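Local coordinates for protein cruciferin (PDB 3KGL) that probably serves as a seed storage protein of rapeseed, an 11S globulin whose subunits assemble into hexamers and hold a nutrient reserve, at residues L9-L15 with P36-C40; A346-D352 with Q394-F400. All coordinates share one frame; numbering follows the deposited sequence.

Interaction 1 of 2, residues L9-L15 with P36-C40; sequences LDQLNAL and PQLRC
Leu-9, Leu-12 and Leu-15 lay an irregular N-terminal loop against one side of the short helix 36-41, which links strand 26-30 to strand 43-50 in the N-terminal cupin domain. Gln-37, in the first turn of that helix, is the central residue of the contact. Its CG stands anti to the backbone N (chi1 150°) and the chain beyond is extended, a shape that carries the amide straight across to the backbone of Leu-12 and Asn-13. Leu-15 arrives from the opposite direction and puts one methyl against the amide, CD1 lying 3.5 Å from Gln-37 CD. The same methyl also reaches Leu-38, with Leu-15 CD1 4.0 Å from Leu-38 CG, so that one methyl touches two successive helix residues. Leu-12 points across rather than at the helix, and its side chain touches through CB, 4.0 Å from Gln-37 CD. At the other end of the loop Leu-9 spreads its two methyls over the first turn of the helix: CD1 turns to the proline ring, 4.4 Å from Pro-36 CB, while CD2 rests 4.0 Å from Gln-37 CA. Outside the contact the loop is tied by backbone hydrogen bonds of Leu-12 with Val-367 and of Leu-15 with Leu-377, both in the C-terminal half of the chain. Within the helix Cys-40 N donates to Pro-36 O. The SG of Cys-40 forms the disulfide with Cys-7, just ahead of the loop, and the neighbouring Cys-40 CB lies 4.2 Å from Leu-9 CD2.

Interaction 2 of 2, residues A346-D352 with Q394-F400; sequences AVLYVTD and QFRWIEF
Asp-352 and Arg-396 run side by side and point the same way, closing the contact with a salt bridge: Arg-396 NE donates to Asp-352 OD2 over 3.2 Å. The carboxylate meets the guanidinium at its edge, in the plane of that group, yet the donor stands above the carboxylate plane; the two planes are 42° apart. Arg-396 bends at chi3, and its NH2 is hydrogen-bonded to Ser-329 OG, a second grip that helps to fix the guanidinium. An alanine in place of Arg-396 would probably leave the Asp-352 carboxylate without its charged mate and Ser-329 without this donor. The strand register sets these two residues opposite each other. Strands 346-352 and 394-400 are antiparallel neighbours in a sheet of the C-terminal cupin barrel, and a classic beta bulge brings both Thr-351 N (2.9 Å) and Asp-352 N (3.2 Å) to Arg-396 O, from the same face of its plane. Tyr-349 and Ile-398 form a regular hydrogen-bonded pair, Ile-398 N reaching Tyr-349 O in the carbonyl plane. Their side chains face the N-terminal cupin: the Tyr-349 ring meets Phe-45 and its OH bonds Arg-47, while Ile-398 packs on Phe-68. On the face bearing Leu-348, Val-350 and Trp-397, the leucine comes obliquely to the indole, Leu-348 CD1 being 3.6 Å from Trp-397 CD1. Val-350 and Phe-395 cross at about a right angle, with Val-350 CG1 3.7 Å from Phe-395 CE1. Phe-395 CE2 covers one indole face near the rim, and Trp-397 NE1 makes an almost straight bond (176°) in its ring plane to the anti lone pair of Glu-399 OE2, 3.1 Å away.

Overall arrangement
Interactions 1 and 2 follow one another along the chain and lie in different cupin domains, yet their centres are about 16 Å apart. They touch directly where Leu-38 CD2 packs 4.0 Å from Val-347 CG2. Strand 377-380 supplies a second connection: it pairs with strand 346-352 of interaction 2, while its Leu-377 and Ser-379 bond Leu-15 and Gln-37 of interaction 1. The N-terminal loop and helix 36-41 thus lie beside the sheet that holds 394-400. Interaction 2 lies nearer the middle of the chain, its centre about 10 Å from the chain centre against about 18 Å for interaction 1. The two cupin halves of the subunit meet here through the Leu-38/Val-347 packing and the bonds to strand 377-380.

Interaction 1 of 2, residues L9-L15 with P36-C40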
ATOM      1  N   LEU A   9     -20.511   9.014  -3.268  1.00 36.69           N
ATOM      2  CA  LEU A   9     -21.659   8.554  -2.490  1.00 13.83           C
ATOM      3  C   LEU A   9     -22.587   9.718  -2.246  1.00 68.35           C
ATOM      4  O   LEU A   9     -22.146  10.798  -1.826  1.00 61.42           O
ATOM      5  CB  LEU A   9     -21.212   8.062  -1.123  1.00 23.55           C
ATOM      6  CG  LEU A   9     -20.877   6.595  -0.913  1.00 26.56           C
ATOM      7  CD1 LEU A   9     -20.258   6.005  -2.149  1.00 20.07           C
ATOM      8  CD2 LEU A   9     -19.962   6.517   0.276  1.00 14.20           C
ATOM      9  N   ASP A  10     -23.875   9.494  -2.480  1.00 71.45           N
ATOM     10  CA  ASP A  10     -24.856  10.558  -2.346  1.00 48.03           C
ATOM     11  C   ASP A  10     -25.840  10.255  -1.242  1.00 34.89           C
ATOM     12  O   ASP A  10     -26.516  11.145  -0.742  1.00 29.13           O
ATOM     13  CB  ASP A  10     -25.554  10.799  -3.677  1.00 32.88           C
ATOM     14  CG  ASP A  10     -24.713  11.651  -4.626  1.00110.09           C
ATOM     15  OD1 ASP A  10     -24.455  12.846  -4.309  1.00 54.08           O
ATOM     16  OD2 ASP A  10     -24.308  11.116  -5.683  1.00 58.52           O
ATOM     17  N   GLN A  11     -25.878   8.992  -0.839  1.00 32.13           N
ATOM     18  CA  GLN A  11     -26.751   8.566   0.230  1.00 19.27           C
ATOM     19  C   GLN A  11     -26.153   7.375   0.969  1.00 28.71           C
ATOM     20  O   GLN A  11     -25.832   6.360   0.353  1.00 55.78           O
ATOM     21  CB  GLN A  11     -28.104   8.194  -0.355  1.00 34.11           C
ATOM     22  CG  GLN A  11     -29.258   8.250   0.619  1.00 62.48           C
ATOM     23  CD  GLN A  11     -30.384   7.324   0.211  1.00 86.19           C
ATOM     24  OE1 GLN A  11     -30.302   6.642  -0.813  1.00 63.27           O
ATOM     25  NE2 GLN A  11     -31.441   7.288   1.016  1.00121.83           N
ATOM     26  N   LEU A  12     -25.983   7.510   2.285  1.00 25.50           N
ATOM     27  CA  LEU A  12     -25.562   6.391   3.131  1.00 39.58           C
ATOM     28  C   LEU A  12     -26.752   5.916   3.946  1.00 37.37           C
ATOM     29  O   LEU A  12     -27.681   6.676   4.188  1.00 42.32           O
ATOM     30  CB  LEU A  12     -24.441   6.785   4.098  1.00 32.67           C
ATOM     31  CG  LEU A  12     -23.329   7.774   3.724  1.00 70.43           C
ATOM     32  CD1 LEU A  12     -22.762   8.451   4.971  1.00 30.90           C
ATOM     33  CD2 LEU A  12     -22.223   7.100   2.936  1.00 39.51           C
ATOM     34  N   ASN A  13     -26.712   4.664   4.383  1.00 46.82           N
ATOM     35  CA  ASN A  13     -27.804   4.087   5.158  1.00 40.91           C
ATOM     36  C   ASN A  13     -27.315   3.287   6.358  1.00 23.97           C
ATOM     37  O   ASN A  13     -26.288   2.625   6.285  1.00 62.94           O
ATOM     38  CB  ASN A  13     -28.661   3.172   4.274  1.00 71.04           C
ATOM     39  CG  ASN A  13     -29.405   3.928   3.190  1.00 74.15           C
ATOM     40  OD1 ASN A  13     -29.440   3.503   2.036  1.00 81.57           O
ATOM     41  ND2 ASN A  13     -30.010   5.053   3.556  1.00 77.56           N
ATOM     42  N   ALA A  14     -28.052   3.346   7.460  1.00 22.19           N
ATOM     43  CA  ALA A  14     -27.837   2.404   8.547  1.00 32.67           C
ATOM     44  C   ALA A  14     -27.961   0.975   8.000  1.00 53.40           C
ATOM     45  O   ALA A  14     -29.013   0.591   7.489  1.00 21.60           O
ATOM     46  CB  ALA A  14     -28.845   2.638   9.634  1.00 16.60           C
ATOM     47  N   LEU A  15     -26.888   0.193   8.115  1.00 34.41           N
ATOM     48  CA  LEU A  15     -26.817  -1.115   7.469  1.00 23.77           C
ATOM     49  C   LEU A  15     -26.950  -2.283   8.440  1.00 52.64           C
ATOM     50  O   LEU A  15     -26.616  -2.176   9.626  1.00 32.69           O
ATOM     51  CB  LEU A  15     -25.492  -1.259   6.716  1.00 38.64           C
ATOM     52  CG  LEU A  15     -25.205  -0.350   5.523  1.00 37.83           C
ATOM     53  CD1 LEU A  15     -23.711  -0.321   5.226  1.00 31.65           C
ATOM     54  CD2 LEU A  15     -25.989  -0.820   4.322  1.00 32.43           C
ATOM     55  N   PRO A  36     -21.975   0.021  -2.191  1.00 63.89           N
ATOM     56  CA  PRO A  36     -21.144   1.185  -2.520  1.00 34.34           C
ATOM     57  C   PRO A  36     -20.575   1.826  -1.267  1.00 24.01           C
ATOM     58  O   PRO A  36     -19.383   2.046  -1.186  1.00 43.90           O
ATOM     59  CB  PRO A  36     -22.128   2.113  -3.206  1.00 16.99           C
ATOM     60  CG  PRO A  36     -23.057   1.153  -3.905  1.00 48.77           C
ATOM     61  CD  PRO A  36     -23.242   0.021  -2.941  1.00 37.83           C
ATOM     62  N   GLN A  37     -21.425   2.091  -0.291  1.00 45.64           N
ATOM     63  CA  GLN A  37     -21.014   2.685   0.981  1.00 38.02           C
ATOM     64  C   GLN A  37     -19.920   1.920   1.741  1.00 54.14           C
ATOM     65  O   GLN A  37     -19.039   2.536   2.354  1.00 38.11           O
ATOM     66  CB  GLN A  37     -22.255   2.866   1.852  1.00 58.40           C
ATOM     67  CG  GLN A  37     -22.044   2.790   3.335  1.00 35.08           C
ATOM     68  CD  GLN A  37     -23.358   2.942   4.083  1.00 92.18           C
ATOM     69  OE1 GLN A  37     -23.387   2.972   5.315  1.00 59.34           O
ATOM     70  NE2 GLN A  37     -24.460   3.038   3.332  1.00 58.15           N
ATOM     71  N   LEU A  38     -19.974   0.588   1.717  1.00 39.83           N
ATOM     72  CA  LEU A  38     -18.953  -0.213   2.396  1.00 48.77           C
ATOM     73  C   LEU A  38     -17.686  -0.364   1.563  1.00 49.90           C
ATOM     74  O   LEU A  38     -16.586  -0.419   2.111  1.00 56.12           O
ATOM     75  CB  LEU A  38     -19.485  -1.588   2.814  1.00 16.00           C
ATOM     76  CG  LEU A  38     -20.054  -1.664   4.231  1.00 29.34           C
ATOM     77  CD1 LEU A  38     -20.150  -3.103   4.684  1.00 20.73           C
ATOM     78  CD2 LEU A  38     -19.179  -0.880   5.183  1.00 34.75           C
ATOM     79  N   ARG A  39     -17.854  -0.429   0.244  1.00 33.04           N
ATOM     80  CA  ARG A  39     -16.736  -0.566  -0.688  1.00 25.05           C
ATOM     81  C   ARG A  39     -15.776   0.623  -0.603  1.00 18.77           C
ATOM     82  O   ARG A  39     -14.559   0.446  -0.585  1.00 59.90           O
ATOM     83  CB  ARG A  39     -17.258  -0.768  -2.114  1.00 24.26           C
ATOM     84  CG  ARG A  39     -16.214  -0.772  -3.218  1.00 35.57           C
ATOM     85  CD  ARG A  39     -16.737  -1.505  -4.459  1.00 89.73           C
ATOM     86  NE  ARG A  39     -17.941  -0.878  -4.999  1.00126.64           N
ATOM     87  CZ  ARG A  39     -18.875  -1.510  -5.708  1.00118.60           C
ATOM     88  NH1 ARG A  39     -18.758  -2.810  -5.967  1.00 88.89           N
ATOM     89  NH2 ARG A  39     -19.935  -0.837  -6.147  1.00 62.67           N
ATOM     90  N   CYS A  40     -16.327   1.827  -0.529  1.00 24.76           N
ATOM     91  CA  CYS A  40     -15.539   3.032  -0.304  1.00 27.47           C
ATOM     92  C   CYS A  40     -14.633   2.912   0.921  1.00  9.91           C
ATOM     93  O   CYS A  40     -13.423   3.095   0.820  1.00 37.71           O
ATOM     94  CB  CYS A  40     -16.459   4.256  -0.165  1.00 38.56           C
ATOM     95  SG  CYS A  40     -15.663   5.834   0.339  1.00 41.24           S
TER

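Interaction 2 of 2, residues A346-D352 with Q394-F400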
ATOM      1  N   ALA A 346     -14.011   5.400   8.698  1.00 49.21           N
ATOM      2  CA  ALA A 346     -14.640   4.872   9.896  1.00 21.80           C
ATOM      3  C   ALA A 346     -15.751   3.907   9.533  1.00 35.34           C
ATOM      4  O   ALA A 346     -16.247   3.900   8.407  1.00 37.88           O
ATOM      5  CB  ALA A 346     -15.183   6.006  10.751  1.00 78.75           C
ATOM      6  N   VAL A 347     -16.116   3.076  10.499  1.00 14.56           N
ATOM      7  CA  VAL A 347     -17.286   2.221  10.393  1.00 20.38           C
ATOM      8  C   VAL A 347     -17.918   2.176  11.787  1.00 54.31           C
ATOM      9  O   VAL A 347     -17.256   1.847  12.769  1.00 45.68           O
ATOM     10  CB  VAL A 347     -16.916   0.838   9.814  1.00 37.00           C
ATOM     11  CG1 VAL A 347     -17.461  -0.314  10.658  1.00 18.31           C
ATOM     12  CG2 VAL A 347     -17.334   0.755   8.342  1.00 12.85           C
ATOM     13  N   LEU A 348     -19.181   2.582  11.878  1.00 54.54           N
ATOM     14  CA  LEU A 348     -19.809   2.834  13.170  1.00 30.48           C
ATOM     15  C   LEU A 348     -20.882   1.810  13.476  1.00 51.88           C
ATOM     16  O   LEU A 348     -21.767   1.543  12.655  1.00 38.71           O
ATOM     17  CB  LEU A 348     -20.416   4.230  13.200  1.00 18.77           C
ATOM     18  CG  LEU A 348     -21.170   4.606  14.474  1.00 21.70           C
ATOM     19  CD1 LEU A 348     -21.125   6.109  14.678  1.00 24.72           C
ATOM     20  CD2 LEU A 348     -22.608   4.130  14.433  1.00 21.33           C
ATOM     21  N   TYR A 349     -20.813   1.252  14.675  1.00 21.75           N
ATOM     22  CA  TYR A 349     -21.768   0.234  15.081  1.00 49.11           C
ATOM     23  C   TYR A 349     -22.428   0.658  16.383  1.00 67.87           C
ATOM     24  O   TYR A 349     -21.749   1.062  17.331  1.00 50.44           O
ATOM     25  CB  TYR A 349     -21.060  -1.119  15.218  1.00 49.62           C
ATOM     26  CG  TYR A 349     -21.908  -2.294  15.656  1.00 16.03           C
ATOM     27  CD1 TYR A 349     -22.625  -3.048  14.737  1.00 18.10           C
ATOM     28  CD2 TYR A 349     -21.948  -2.680  16.992  1.00 37.61           C
ATOM     29  CE1 TYR A 349     -23.390  -4.144  15.144  1.00 19.95           C
ATOM     30  CE2 TYR A 349     -22.702  -3.766  17.410  1.00 33.75           C
ATOM     31  CZ  TYR A 349     -23.417  -4.497  16.485  1.00 44.04           C
ATOM     32  OH  TYR A 349     -24.153  -5.575  16.920  1.00 43.47           O
ATOM     33  N   VAL A 350     -23.757   0.595  16.409  1.00 35.55           N
ATOM     34  CA  VAL A 350     -24.512   0.908  17.607  1.00 23.00           C
ATOM     35  C   VAL A 350     -24.647  -0.368  18.430  1.00 47.77           C
ATOM     36  O   VAL A 350     -25.071  -1.398  17.913  1.00 34.51           O
ATOM     37  CB  VAL A 350     -25.898   1.437  17.231  1.00 49.72           C
ATOM     38  CG1 VAL A 350     -26.712   1.793  18.480  1.00 33.60           C
ATOM     39  CG2 VAL A 350     -25.746   2.628  16.330  1.00 29.49           C
ATOM     40  N   THR A 351     -24.261  -0.319  19.701  1.00 43.66           N
ATOM     41  CA  THR A 351     -24.405  -1.489  20.559  1.00 28.72           C
ATOM     42  C   THR A 351     -25.593  -1.324  21.490  1.00 42.66           C
ATOM     43  O   THR A 351     -26.078  -2.299  22.052  1.00 61.90           O
ATOM     44  CB  THR A 351     -23.128  -1.795  21.389  1.00 52.65           C
ATOM     45  OG1 THR A 351     -22.834  -0.711  22.279  1.00 43.13           O
ATOM     46  CG2 THR A 351     -21.945  -2.036  20.483  1.00 28.80           C
ATOM     47  N   ASP A 352     -26.073  -0.091  21.634  1.00 46.95           N
ATOM     48  CA  ASP A 352     -27.119   0.206  22.603  1.00 34.21           C
ATOM     49  C   ASP A 352     -27.847   1.507  22.302  1.00 47.38           C
ATOM     50  O   ASP A 352     -27.238   2.577  22.235  1.00 35.32           O
ATOM     51  CB  ASP A 352     -26.518   0.285  24.007  1.00 62.55           C
ATOM     52  CG  ASP A 352     -26.042  -1.058  24.516  1.00 82.87           C
ATOM     53  OD1 ASP A 352     -26.910  -1.952  24.657  1.00 47.64           O
ATOM     54  OD2 ASP A 352     -24.816  -1.215  24.776  1.00 51.29           O
ATOM     55  N   GLN A 394     -29.560   6.060  26.994  1.00 49.82           N
ATOM     56  CA  GLN A 394     -28.158   6.277  26.665  1.00 52.49           C
ATOM     57  C   GLN A 394     -27.750   5.610  25.358  1.00 43.68           C
ATOM     58  O   GLN A 394     -28.225   4.525  25.011  1.00 57.98           O
ATOM     59  CB  GLN A 394     -27.231   5.905  27.818  1.00 52.69           C
ATOM     60  CG  GLN A 394     -26.779   4.462  27.858  1.00 35.36           C
ATOM     61  CD  GLN A 394     -25.759   4.235  28.966  1.00110.43           C
ATOM     62  OE1 GLN A 394     -25.030   5.164  29.361  1.00 55.68           O
ATOM     63  NE2 GLN A 394     -25.706   3.005  29.481  1.00 34.78           N
ATOM     64  N   PHE A 395     -26.885   6.306  24.629  1.00 40.46           N
ATOM     65  CA  PHE A 395     -26.376   5.862  23.337  1.00 51.80           C
ATOM     66  C   PHE A 395     -24.983   5.274  23.506  1.00 26.00           C
ATOM     67  O   PHE A 395     -24.121   5.889  24.124  1.00 64.30           O
ATOM     68  CB  PHE A 395     -26.305   7.056  22.384  1.00 28.50           C
ATOM     69  CG  PHE A 395     -25.919   6.692  20.990  1.00 45.78           C
ATOM     70  CD1 PHE A 395     -26.640   5.739  20.285  1.00 39.11           C
ATOM     71  CD2 PHE A 395     -24.844   7.305  20.373  1.00 21.17           C
ATOM     72  CE1 PHE A 395     -26.290   5.399  18.983  1.00 45.40           C
ATOM     73  CE2 PHE A 395     -24.492   6.964  19.075  1.00 29.10           C
ATOM     74  CZ  PHE A 395     -25.217   6.004  18.380  1.00 18.45           C
ATOM     75  N   ARG A 396     -24.751   4.080  22.972  1.00 38.80           N
ATOM     76  CA  ARG A 396     -23.412   3.503  23.033  1.00 59.49           C
ATOM     77  C   ARG A 396     -23.056   2.832  21.729  1.00 52.29           C
ATOM     78  O   ARG A 396     -23.884   2.169  21.108  1.00 36.04           O
ATOM     79  CB  ARG A 396     -23.289   2.524  24.189  1.00 32.48           C
ATOM     80  CG  ARG A 396     -24.173   2.894  25.325  1.00 43.02           C
ATOM     81  CD  ARG A 396     -23.641   2.397  26.625  1.00 61.75           C
ATOM     82  NE  ARG A 396     -23.339   0.978  26.615  1.00 41.59           N
ATOM     83  CZ  ARG A 396     -22.406   0.444  27.387  1.00 90.61           C
ATOM     84  NH1 ARG A 396     -22.170  -0.865  27.346  1.00 97.02           N
ATOM     85  NH2 ARG A 396     -21.701   1.240  28.191  1.00 39.75           N
ATOM     86  N   TRP A 397     -21.810   3.007  21.321  1.00 35.80           N
ATOM     87  CA  TRP A 397     -21.416   2.605  19.989  1.00 29.88           C
ATOM     88  C   TRP A 397     -19.931   2.319  19.940  1.00 31.71           C
ATOM     89  O   TRP A 397     -19.193   2.652  20.862  1.00 54.56           O
ATOM     90  CB  TRP A 397     -21.797   3.703  18.983  1.00 33.33           C
ATOM     91  CG  TRP A 397     -20.875   4.924  18.941  1.00 23.44           C
ATOM     92  CD1 TRP A 397     -19.961   5.214  17.979  1.00 45.26           C
ATOM     93  CD2 TRP A 397     -20.808   6.005  19.886  1.00 28.59           C
ATOM     94  NE1 TRP A 397     -19.325   6.387  18.260  1.00 39.30           N
ATOM     95  CE2 TRP A 397     -19.828   6.898  19.424  1.00 40.38           C
ATOM     96  CE3 TRP A 397     -21.480   6.301  21.073  1.00 47.96           C
ATOM     97  CZ2 TRP A 397     -19.502   8.068  20.104  1.00 51.05           C
ATOM     98  CZ3 TRP A 397     -21.161   7.464  21.744  1.00 23.48           C
ATOM     99  CH2 TRP A 397     -20.180   8.333  21.258  1.00 45.67           C
ATOM    100  N   ILE A 398     -19.502   1.694  18.854  1.00 42.33           N
ATOM    101  CA  ILE A 398     -18.095   1.415  18.636  1.00 40.50           C
ATOM    102  C   ILE A 398     -17.745   1.822  17.191  1.00 29.42           C
ATOM    103  O   ILE A 398     -18.419   1.394  16.257  1.00 56.59           O
ATOM    104  CB  ILE A 398     -17.791  -0.090  18.950  1.00 37.14           C
ATOM    105  CG1 ILE A 398     -16.492  -0.248  19.747  1.00 61.90           C
ATOM    106  CG2 ILE A 398     -17.818  -0.949  17.702  1.00 47.16           C
ATOM    107  CD1 ILE A 398     -15.280   0.478  19.173  1.00 33.26           C
ATOM    108  N   GLU A 399     -16.750   2.703  17.019  1.00 28.73           N
ATOM    109  CA  GLU A 399     -16.198   3.046  15.695  1.00 25.62           C
ATOM    110  C   GLU A 399     -14.899   2.276  15.423  1.00 25.78           C
ATOM    111  O   GLU A 399     -14.026   2.213  16.279  1.00 32.85           O
ATOM    112  CB  GLU A 399     -15.880   4.539  15.589  1.00 17.31           C
ATOM    113  CG  GLU A 399     -17.017   5.500  15.921  1.00 38.33           C
ATOM    114  CD  GLU A 399     -16.592   6.972  15.832  1.00 61.57           C
ATOM    115  OE1 GLU A 399     -15.734   7.308  14.980  1.00 48.90           O
ATOM    116  OE2 GLU A 399     -17.122   7.799  16.612  1.00 36.73           O
ATOM    117  N   PHE A 400     -14.770   1.701  14.232  1.00 34.52           N
ATOM    118  CA  PHE A 400     -13.506   1.115  13.786  1.00 32.03           C
ATOM    119  C   PHE A 400     -12.893   1.971  12.684  1.00 31.21           C
ATOM    120  O   PHE A 400     -13.423   2.027  11.582  1.00 25.87           O
ATOM    121  CB  PHE A 400     -13.710  -0.296  13.238  1.00 16.78           C
ATOM    122  CG  PHE A 400     -14.084  -1.310  14.273  1.00 30.88           C
ATOM    123  CD1 PHE A 400     -13.155  -1.761  15.192  1.00 60.98           C
ATOM    124  CD2 PHE A 400     -15.357  -1.834  14.315  1.00 48.09           C
ATOM    125  CE1 PHE A 400     -13.496  -2.712  16.144  1.00 46.24           C
ATOM    126  CE2 PHE A 400     -15.700  -2.783  15.262  1.00 62.37           C
ATOM    127  CZ  PHE A 400     -14.768  -3.220  16.176  1.00 38.27           C
TER